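Local coordinates for protein alkyl hydroperoxide reductase/ Thiol specific antioxidant/ Mal allergen (Burkholderia ambifaria, PDB 5ENU) that probably reduces hydrogen peroxide and organic hydroperoxides through a reactive cysteine, as a thiol-dependent peroxiredoxin of the thioredoxin clan, at residues D85-K88 with A89-E92. Numbering follows the deposited sequence.
Sequences DNFK and AKLE
F87 overlaps the forked end of L91, one turn further along helix 81-91, its CE1 and CZ meeting the two methyls. CD1 of L91 approaches the ring obliquely and lies 3.6 Å from CE1 of F87, while CD2 of L91 sits 3.7 Å from CZ of F87. A trans first torsion (chi1 -173°) sets the F87 ring on the flank that also carries L91, and T53 of helix 50-68 touches both side chains; L57 adds a further contact to L91. The aliphatic part of K90 passes the ring's edge, CE of K90 standing 4.4 Å from CD1 of F87 near the ring plane.

Beneath the side chains run regular i to i+4 bonds of 2.9 to 3.1 Å, from A89 N to D85 O, K90 N to N86 O and L91 N to F87 O. E92, with positive phi, then ends the helix as the C-prime residue of a Schellman motif, with L93 N turned back to K88 O and E92 N weakly bonded to A89 O (3.2 Å). The two lysines reach opposite ways: NZ of K90 is hydrogen-bonded to OD1 of N48, and NZ of K88 donates to the carbonyls of L93 and F95, tying the helix to the segment that leads into strand 97-99 of this beta-alpha-beta unit. The chemistry is thus divided: apolar groups pack the helix onto helix 50-68 of the same chain, whereas lysine ammonium groups bond to oxygens of the flanking loops, where their positive charge is probably partly offset by those dipoles.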
loop_
_atom_site.group_PDB
_atom_site.type_symbol
_atom_site.label_atom_id
_atom_site.label_comp_id
_atom_site.label_asym_id
_atom_site.label_seq_id
_atom_site.Cartn_x
_atom_site.Cartn_y
_atom_site.Cartn_z
ATOM N N ASP A 85 10.401 10.218 4.040
ATOM C CA ASP A 85 11.765 10.361 3.536
ATOM C C ASP A 85 12.763 9.720 4.493
ATOM O O ASP A 85 13.707 9.043 4.064
ATOM C CB ASP A 85 12.112 11.843 3.363
ATOM C CG ASP A 85 11.484 12.471 2.129
ATOM O OD1 ASP A 85 11.069 11.746 1.201
ATOM O OD2 ASP A 85 11.410 13.719 2.096
ATOM N N ASN A 86 12.579 9.948 5.795
ATOM C CA ASN A 86 13.469 9.376 6.800
ATOM C C ASN A 86 13.362 7.859 6.823
ATOM O O ASN A 86 14.378 7.156 6.869
ATOM C CB ASN A 86 13.138 9.973 8.168
ATOM C CG ASN A 86 13.757 11.342 8.356
ATOM O OD1 ASN A 86 14.957 11.512 8.151
ATOM N ND2 ASN A 86 12.944 12.327 8.735
ATOM N N PHE A 87 12.132 7.339 6.797
ATOM C CA PHE A 87 11.910 5.901 6.895
ATOM C C PHE A 87 12.444 5.191 5.654
ATOM O O PHE A 87 13.112 4.155 5.760
ATOM C CB PHE A 87 10.402 5.678 7.067
ATOM C CG PHE A 87 9.981 4.251 7.346
ATOM C CD1 PHE A 87 10.515 3.536 8.404
ATOM C CD2 PHE A 87 8.960 3.664 6.611
ATOM C CE1 PHE A 87 10.088 2.242 8.676
ATOM C CE2 PHE A 87 8.538 2.396 6.880
ATOM C CZ PHE A 87 9.096 1.681 7.908
ATOM N N LYS A 88 12.177 5.751 4.470
ATOM C CA LYS A 88 12.721 5.192 3.232
ATOM C C LYS A 88 14.247 5.186 3.245
ATOM O O LYS A 88 14.877 4.207 2.806
ATOM C CB LYS A 88 12.192 5.994 2.036
ATOM C CG LYS A 88 12.719 5.550 0.666
ATOM C CD LYS A 88 12.094 6.394 -0.423
ATOM C CE LYS A 88 12.808 6.228 -1.754
ATOM N NZ LYS A 88 12.520 4.950 -2.417
ATOM N N ALA A 89 14.864 6.270 3.740
ATOM C CA ALA A 89 16.327 6.322 3.820
ATOM C C ALA A 89 16.874 5.300 4.818
ATOM O O ALA A 89 17.876 4.625 4.542
ATOM C CB ALA A 89 16.768 7.740 4.185
ATOM N N LYS A 90 16.243 5.186 5.987
ATOM C CA LYS A 90 16.723 4.266 7.014
ATOM C C LYS A 90 16.708 2.824 6.522
ATOM O O LYS A 90 17.638 2.055 6.802
ATOM C CB LYS A 90 15.862 4.402 8.272
ATOM C CG LYS A 90 16.278 3.448 9.382
ATOM C CD LYS A 90 15.673 3.805 10.719
ATOM C CE LYS A 90 14.233 3.499 10.775
ATOM N NZ LYS A 90 13.733 3.739 12.155
ATOM N N LEU A 91 15.653 2.435 5.805
ATOM C CA LEU A 91 15.505 1.076 5.313
ATOM C C LEU A 91 16.069 0.889 3.910
ATOM O O LEU A 91 16.061 -0.239 3.396
ATOM C CB LEU A 91 14.024 0.674 5.334
ATOM C CG LEU A 91 13.381 0.256 6.664
ATOM C CD1 LEU A 91 13.430 1.349 7.731
ATOM C CD2 LEU A 91 11.945 -0.178 6.407
ATOM N N GLU A 92 16.530 1.963 3.273
ATOM C CA GLU A 92 17.035 1.903 1.903
ATOM C C GLU A 92 16.011 1.267 0.963
ATOM O O GLU A 92 16.320 0.392 0.157
ATOM C CB GLU A 92 18.394 1.205 1.834
ATOM C CG GLU A 92 19.408 1.820 2.780
ATOM C CD GLU A 92 20.803 1.257 2.605
ATOM O OE1 GLU A 92 20.977 0.320 1.794
ATOM O OE2 GLU A 92 21.725 1.759 3.286
#